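Local coordinates for protein adhesin LabA (Helicobacter pylori, PDB 6GMM) that probably mediates attachment of the bacterium to the gastric mucosa by binding the glycan motif LacdiNAc through its exodomain, at residues A[14-19]-A[443-448]; A[400-405]-A[416-421]. All blocks are in the same frame, centred on the assembly; numbering follows the deposited sequence.

Contact 1 of 2, residues A[14-19]-A[443-448]; sequences NLLTNY and SQVQSR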
ATOM      1  N   ASN A  14      22.794 -23.428   3.328  1.00 35.72           N
ATOM      2  CA  ASN A  14      21.430 -23.118   2.908  1.00 35.27           C
ATOM      3  C   ASN A  14      20.472 -24.279   3.185  1.00 36.95           C
ATOM      4  O   ASN A  14      19.321 -24.030   3.551  1.00 34.91           O
ATOM      5  CB  ASN A  14      21.366 -22.615   1.456  1.00 37.58           C
ATOM      6  CG  ASN A  14      22.071 -21.290   1.246  1.00 50.13           C
ATOM      7  OD1 ASN A  14      21.961 -20.333   2.044  1.00 37.82           O
ATOM      8  ND2 ASN A  14      22.793 -21.202   0.142  1.00 44.74           N
ATOM      9  N   LEU A  15      20.970 -25.522   3.125  1.00 33.55           N
ATOM     10  CA  LEU A  15      20.187 -26.711   3.464  1.00 32.80           C
ATOM     11  C   LEU A  15      19.885 -26.695   4.979  1.00 34.27           C
ATOM     12  O   LEU A  15      18.795 -27.083   5.393  1.00 33.54           O
ATOM     13  CB  LEU A  15      20.959 -27.998   3.105  1.00 33.87           C
ATOM     14  CG  LEU A  15      21.007 -28.422   1.627  1.00 39.47           C
ATOM     15  CD1 LEU A  15      22.120 -29.451   1.403  1.00 41.00           C
ATOM     16  CD2 LEU A  15      19.684 -29.030   1.184  1.00 41.11           C
ATOM     17  N   LEU A  16      20.856 -26.243   5.791  1.00 28.32           N
ATOM     18  CA  LEU A  16      20.718 -26.162   7.245  1.00 26.52           C
ATOM     19  C   LEU A  16      19.656 -25.140   7.639  1.00 29.72           C
ATOM     20  O   LEU A  16      18.796 -25.443   8.465  1.00 29.22           O
ATOM     21  CB  LEU A  16      22.059 -25.856   7.909  1.00 26.25           C
ATOM     22  CG  LEU A  16      23.062 -27.026   7.960  1.00 28.67           C
ATOM     23  CD1 LEU A  16      24.384 -26.579   8.560  1.00 29.44           C
ATOM     24  CD2 LEU A  16      22.500 -28.213   8.728  1.00 26.39           C
ATOM     25  N   THR A  17      19.690 -23.963   6.993  1.00 25.55           N
ATOM     26  CA  THR A  17      18.730 -22.861   7.151  1.00 24.66           C
ATOM     27  C   THR A  17      17.327 -23.355   6.790  1.00 27.10           C
ATOM     28  O   THR A  17      16.405 -23.250   7.608  1.00 26.41           O
ATOM     29  CB  THR A  17      19.221 -21.688   6.314  1.00 31.38           C
ATOM     30  OG1 THR A  17      20.413 -21.208   6.931  1.00 34.01           O
ATOM     31  CG2 THR A  17      18.187 -20.527   6.199  1.00 32.03           C
ATOM     32  N   ASN A  18      17.196 -23.985   5.617  1.00 25.29           N
ATOM     33  CA  ASN A  18      15.914 -24.526   5.151  1.00 26.08           C
ATOM     34  C   ASN A  18      15.386 -25.600   6.085  1.00 28.61           C
ATOM     35  O   ASN A  18      14.200 -25.609   6.396  1.00 26.55           O
ATOM     36  CB  ASN A  18      16.022 -25.042   3.707  1.00 32.71           C
ATOM     37  CG  ASN A  18      16.076 -23.947   2.654  1.00 61.67           C
ATOM     38  OD1 ASN A  18      15.931 -22.754   2.934  1.00 55.33           O
ATOM     39  ND2 ASN A  18      16.301 -24.334   1.407  1.00 59.39           N
ATOM     40  N   TYR A  19      16.284 -26.474   6.578  1.00 26.28           N
ATOM     41  CA  TYR A  19      15.955 -27.554   7.502  1.00 25.34           C
ATOM     42  C   TYR A  19      15.452 -26.955   8.829  1.00 27.04           C
ATOM     43  O   TYR A  19      14.369 -27.313   9.289  1.00 25.58           O
ATOM     44  CB  TYR A  19      17.226 -28.409   7.743  1.00 27.20           C
ATOM     45  CG  TYR A  19      17.096 -29.545   8.737  1.00 27.91           C
ATOM     46  CD1 TYR A  19      17.469 -29.378  10.069  1.00 30.18           C
ATOM     47  CD2 TYR A  19      16.717 -30.819   8.326  1.00 28.58           C
ATOM     48  CE1 TYR A  19      17.368 -30.425  10.989  1.00 27.97           C
ATOM     49  CE2 TYR A  19      16.615 -31.874   9.237  1.00 29.34           C
ATOM     50  CZ  TYR A  19      16.955 -31.675  10.567  1.00 34.75           C
ATOM     51  OH  TYR A  19      16.915 -32.714  11.477  1.00 37.41           O
ATOM     52  N   SER A 443      26.020 -22.796  13.446  1.00 34.81           N
ATOM     53  CA  SER A 443      26.758 -21.537  13.570  1.00 36.99           C
ATOM     54  C   SER A 443      28.156 -21.679  12.984  1.00 40.07           C
ATOM     55  O   SER A 443      28.576 -20.842  12.186  1.00 40.89           O
ATOM     56  CB  SER A 443      26.869 -21.122  15.035  1.00 43.26           C
ATOM     57  OG  SER A 443      25.634 -20.604  15.506  1.00 57.09           O
ATOM     58  N   GLN A 444      28.847 -22.763  13.343  1.00 36.69           N
ATOM     59  CA  GLN A 444      30.175 -23.098  12.845  1.00 36.88           C
ATOM     60  C   GLN A 444      30.202 -23.191  11.330  1.00 40.12           C
ATOM     61  O   GLN A 444      31.071 -22.583  10.725  1.00 42.06           O
ATOM     62  CB  GLN A 444      30.676 -24.396  13.469  1.00 37.94           C
ATOM     63  CG  GLN A 444      31.437 -24.166  14.757  1.00 45.71           C
ATOM     64  CD  GLN A 444      32.042 -25.435  15.293  1.00 59.59           C
ATOM     65  OE1 GLN A 444      31.389 -26.483  15.374  1.00 53.65           O
ATOM     66  NE2 GLN A 444      33.288 -25.351  15.735  1.00 49.54           N
ATOM     67  N   VAL A 445      29.213 -23.873  10.716  1.00 34.51           N
ATOM     68  CA  VAL A 445      29.108 -24.025   9.264  1.00 34.08           C
ATOM     69  C   VAL A 445      28.837 -22.671   8.611  1.00 41.01           C
ATOM     70  O   VAL A 445      29.552 -22.289   7.685  1.00 42.97           O
ATOM     71  CB  VAL A 445      28.090 -25.142   8.888  1.00 35.45           C
ATOM     72  CG1 VAL A 445      27.606 -25.041   7.439  1.00 33.98           C
ATOM     73  CG2 VAL A 445      28.697 -26.511   9.153  1.00 34.78           C
ATOM     74  N   GLN A 446      27.844 -21.927   9.149  1.00 36.86           N
ATOM     75  CA  GLN A 446      27.400 -20.597   8.743  1.00 35.83           C
ATOM     76  C   GLN A 446      28.611 -19.656   8.708  1.00 42.50           C
ATOM     77  O   GLN A 446      28.819 -18.937   7.724  1.00 43.89           O
ATOM     78  CB  GLN A 446      26.380 -20.096   9.781  1.00 36.17           C
ATOM     79  CG  GLN A 446      25.204 -19.287   9.246  1.00 56.02           C
ATOM     80  CD  GLN A 446      24.004 -19.400  10.175  1.00 72.47           C
ATOM     81  OE1 GLN A 446      24.124 -19.496  11.415  1.00 65.29           O
ATOM     82  NE2 GLN A 446      22.809 -19.401   9.589  1.00 57.67           N
ATOM     83  N   SER A 447      29.417 -19.689   9.773  1.00 38.86           N
ATOM     84  CA  SER A 447      30.612 -18.886   9.887  1.00 40.79           C
ATOM     85  C   SER A 447      31.765 -19.412   9.014  1.00 47.44           C
ATOM     86  O   SER A 447      32.499 -18.605   8.463  1.00 48.85           O
ATOM     87  CB  SER A 447      31.038 -18.769  11.339  1.00 45.54           C
ATOM     88  OG  SER A 447      32.161 -17.912  11.416  1.00 60.17           O
ATOM     89  N   ARG A 448      31.919 -20.736   8.869  1.00 45.54           N
ATOM     90  CA  ARG A 448      32.981 -21.303   8.028  1.00 47.76           C
ATOM     91  C   ARG A 448      32.730 -20.993   6.546  1.00 54.52           C
ATOM     92  O   ARG A 448      33.686 -20.822   5.793  1.00 56.96           O
ATOM     93  CB  ARG A 448      33.157 -22.812   8.259  1.00 46.96           C
TER
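In L16, chi1 (-74°) sets CG beside the backbone N and the extended chi2 (176°) carries CD1 out from helix 4-28 to V445, whose chi1 of 161° sets CG1 anti to the backbone N and facing back. This is helix-to-helix packing in the mainly helical SabA-like adhesin exodomain, joining the N-terminal helix to the C-terminal helix 439-452. L16 CD1 rests 3.7 Å from V445 CG1 and 4.0 Å from V445 CB, and the two side chains meet at about a right angle, one methyl of the leucine touching one branch of the valine. Both residues are buried, and their types suit the place: the leucine is long enough to bridge the gap between the helices, while the short, branched valine also packs on L12 and N13. L16 itself is further covered by I437 and H442.

The next residue on each helix, T17 and Q446, is partly exposed and forms the more open flank. Q446, its chain stretched out past CG, runs across T17, whose hydroxyl is hydrogen-bonded to the carbonyl oxygen of N13 in its own helix. The approach of the amide is loose, not a hydrogen bond: T17 OG1 and Q446 NE2 remain 4.0 Å apart.

Contact 2 of 2, residues A[400-405]-A[416-421]; sequences DSITAA and QNVVSK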
ATOM      1  N   ASP A 400      18.100 -36.193   4.707  1.00 35.12           N
ATOM      2  CA  ASP A 400      18.817 -37.067   3.789  1.00 36.24           C
ATOM      3  C   ASP A 400      19.801 -36.251   2.912  1.00 42.89           C
ATOM      4  O   ASP A 400      20.945 -36.675   2.748  1.00 44.18           O
ATOM      5  CB  ASP A 400      17.821 -37.855   2.913  1.00 38.38           C
ATOM      6  CG  ASP A 400      16.946 -38.894   3.618  1.00 49.95           C
ATOM      7  OD1 ASP A 400      17.358 -39.399   4.704  1.00 49.88           O
ATOM      8  OD2 ASP A 400      15.887 -39.257   3.053  1.00 57.01           O
ATOM      9  N   SER A 401      19.366 -35.073   2.388  1.00 39.81           N
ATOM     10  CA  SER A 401      20.190 -34.172   1.563  1.00 40.20           C
ATOM     11  C   SER A 401      21.458 -33.673   2.301  1.00 43.04           C
ATOM     12  O   SER A 401      22.524 -33.589   1.687  1.00 43.50           O
ATOM     13  CB  SER A 401      19.369 -32.977   1.080  1.00 44.71           C
ATOM     14  OG  SER A 401      18.606 -33.265  -0.080  1.00 54.29           O
ATOM     15  N   ILE A 402      21.319 -33.334   3.608  1.00 37.15           N
ATOM     16  CA  ILE A 402      22.376 -32.838   4.505  1.00 36.12           C
ATOM     17  C   ILE A 402      23.379 -33.966   4.808  1.00 40.56           C
ATOM     18  O   ILE A 402      24.601 -33.763   4.700  1.00 41.44           O
ATOM     19  CB  ILE A 402      21.742 -32.225   5.800  1.00 37.40           C
ATOM     20  CG1 ILE A 402      21.078 -30.880   5.501  1.00 36.47           C
ATOM     21  CG2 ILE A 402      22.767 -32.089   6.934  1.00 38.41           C
ATOM     22  CD1 ILE A 402      19.984 -30.443   6.476  1.00 40.66           C
ATOM     23  N   THR A 403      22.857 -35.152   5.164  1.00 35.52           N
ATOM     24  CA  THR A 403      23.680 -36.327   5.469  1.00 36.53           C
ATOM     25  C   THR A 403      24.557 -36.666   4.260  1.00 42.75           C
ATOM     26  O   THR A 403      25.757 -36.894   4.419  1.00 42.92           O
ATOM     27  CB  THR A 403      22.811 -37.485   5.948  1.00 42.29           C
ATOM     28  OG1 THR A 403      21.960 -36.997   6.979  1.00 39.74           O
ATOM     29  CG2 THR A 403      23.637 -38.643   6.512  1.00 45.99           C
ATOM     30  N   ALA A 404      23.969 -36.607   3.054  1.00 39.55           N
ATOM     31  CA  ALA A 404      24.665 -36.848   1.791  1.00 40.93           C
ATOM     32  C   ALA A 404      25.771 -35.798   1.580  1.00 45.24           C
ATOM     33  O   ALA A 404      26.919 -36.171   1.338  1.00 48.72           O
ATOM     34  CB  ALA A 404      23.672 -36.805   0.634  1.00 41.22           C
ATOM     35  N   ALA A 405      25.439 -34.509   1.747  1.00 36.93           N
ATOM     36  CA  ALA A 405      26.356 -33.379   1.581  1.00 36.71           C
ATOM     37  C   ALA A 405      27.564 -33.473   2.503  1.00 41.89           C
ATOM     38  O   ALA A 405      28.692 -33.302   2.043  1.00 42.19           O
ATOM     39  CB  ALA A 405      25.613 -32.051   1.779  1.00 36.16           C
ATOM     40  N   GLN A 416      28.825 -34.737  11.303  1.00 46.62           N
ATOM     41  CA  GLN A 416      27.704 -35.686  11.162  1.00 46.58           C
ATOM     42  C   GLN A 416      26.514 -35.416  12.121  1.00 50.50           C
ATOM     43  O   GLN A 416      25.350 -35.578  11.713  1.00 49.92           O
ATOM     44  CB  GLN A 416      28.178 -37.154  11.252  1.00 49.22           C
ATOM     45  CG  GLN A 416      28.752 -37.599  12.603  1.00 61.26           C
ATOM     46  CD  GLN A 416      29.405 -38.963  12.571  1.00 89.77           C
ATOM     47  OE1 GLN A 416      29.325 -39.713  11.584  1.00 88.28           O
ATOM     48  NE2 GLN A 416      30.062 -39.324  13.671  1.00 79.28           N
ATOM     49  N   ASN A 417      26.810 -34.922  13.346  1.00 45.40           N
ATOM     50  CA  ASN A 417      25.813 -34.644  14.378  1.00 43.26           C
ATOM     51  C   ASN A 417      25.107 -33.267  14.274  1.00 41.86           C
ATOM     52  O   ASN A 417      24.287 -32.955  15.146  1.00 40.55           O
ATOM     53  CB  ASN A 417      26.424 -34.842  15.766  1.00 46.50           C
ATOM     54  CG  ASN A 417      26.761 -36.285  16.079  1.00 62.17           C
ATOM     55  OD1 ASN A 417      26.005 -37.230  15.742  1.00 41.06           O
ATOM     56  ND2 ASN A 417      27.898 -36.477  16.754  1.00 53.76           N
ATOM     57  N   VAL A 418      25.368 -32.480  13.193  1.00 35.78           N
ATOM     58  CA  VAL A 418      24.716 -31.172  12.933  1.00 33.27           C
ATOM     59  C   VAL A 418      23.182 -31.322  12.900  1.00 35.32           C
ATOM     60  O   VAL A 418      22.446 -30.406  13.251  1.00 32.76           O
ATOM     61  CB  VAL A 418      25.273 -30.429  11.679  1.00 36.28           C
ATOM     62  CG1 VAL A 418      24.860 -31.107  10.375  1.00 35.31           C
ATOM     63  CG2 VAL A 418      24.857 -28.962  11.677  1.00 35.67           C
ATOM     64  N   VAL A 419      22.732 -32.496  12.450  1.00 33.23           N
ATOM     65  CA  VAL A 419      21.347 -32.926  12.384  1.00 33.01           C
ATOM     66  C   VAL A 419      21.289 -34.318  12.986  1.00 38.62           C
ATOM     67  O   VAL A 419      22.286 -35.060  12.994  1.00 37.80           O
ATOM     68  CB  VAL A 419      20.727 -32.874  10.959  1.00 37.37           C
ATOM     69  CG1 VAL A 419      20.725 -31.464  10.404  1.00 36.83           C
ATOM     70  CG2 VAL A 419      21.427 -33.827   9.991  1.00 38.38           C
ATOM     71  N   SER A 420      20.133 -34.643  13.538  1.00 35.63           N
ATOM     72  CA  SER A 420      19.844 -35.955  14.101  1.00 35.08           C
ATOM     73  C   SER A 420      18.343 -36.162  14.055  1.00 38.47           C
ATOM     74  O   SER A 420      17.576 -35.186  13.984  1.00 35.83           O
ATOM     75  CB  SER A 420      20.395 -36.107  15.522  1.00 36.76           C
ATOM     76  OG  SER A 420      19.857 -35.180  16.450  1.00 42.14           O
ATOM     77  N   LYS A 421      17.938 -37.431  14.020  1.00 35.95           N
ATOM     78  CA  LYS A 421      16.537 -37.827  14.062  1.00 36.09           C
ATOM     79  C   LYS A 421      16.340 -38.892  15.150  1.00 41.72           C
ATOM     80  O   LYS A 421      17.228 -39.716  15.410  1.00 41.69           O
ATOM     81  CB  LYS A 421      15.950 -38.199  12.686  1.00 36.67           C
ATOM     82  CG  LYS A 421      16.657 -39.320  11.942  1.00 37.23           C
ATOM     83  CD  LYS A 421      16.004 -39.501  10.570  1.00 48.03           C
ATOM     84  CE  LYS A 421      15.468 -40.894  10.337  1.00 56.85           C
ATOM     85  NZ  LYS A 421      14.773 -41.001   9.027  1.00 67.96           N
TER
HETATM   86  O   HOH W   1      14.608 -39.500   6.450  1.00 42.97           O
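I402 lays its CG2 methyl against the isopropyl group of V419, 3.8 Å from V419 CG2 and 4.1 Å from V419 CG1, where helix 388-408 faces the start of strand 419-423. The isoleucine CG2 lies anti to the backbone N, while its other branch reaches on to CD1, 4.1 Å from V419 CG1. Two prongs of I402 thus meet the valine, the two side chains meeting at a slant. V418, just before the strand, adds a lighter touch: its CG1 comes to 4.1 Å from I402 CG2. Branched aliphatic residues suit this buried seam because their methyls fill it without bringing in polar atoms that would need partners. I402 also packs on L15 and Y19 of helix 4-28.

At the margin T403 spends its hydroxyl on its own helix: OG1 is hydrogen-bonded to the carbonyl oxygen of Y399, and the residue barely reaches V419. Farther out, D400 and K421 are joined through a water, which donates to D400 OD1 at 3.3 Å and accepts from K421 NZ at 3.0 Å. The charged atoms stay too far apart for direct pairing, although their opposite charges probably attract weakly; K421 also has a long, weak ion pair with D433. This is helix-on-hairpin packing, with helix 388-408 laid against the antiparallel hairpin of strands 419-423 and 433-437.

How the contacts relate
From the N terminus the chain runs through helix 4-28, which carries 14-19, and then through most of the exodomain before returning in helix 388-408. Contact 2 closes a short loop there, with only 10 residues between 400-405 and 416-421. After the hairpin of strands 419-423 and 433-437, helix 439-452 brings 443-448 back to 14-19, so contact 1 closes a loop of 423 intervening residues and contact 2 nests inside it. Y19, from the 14-19 range though without contact to 443-448, packs on contact 2, its CE1 3.6 Å from V419 CG1. Contact 1 ties the two terminal helices together, contact 2 ties helix 388-408 to the hairpin, and helix 4-28 packs on both.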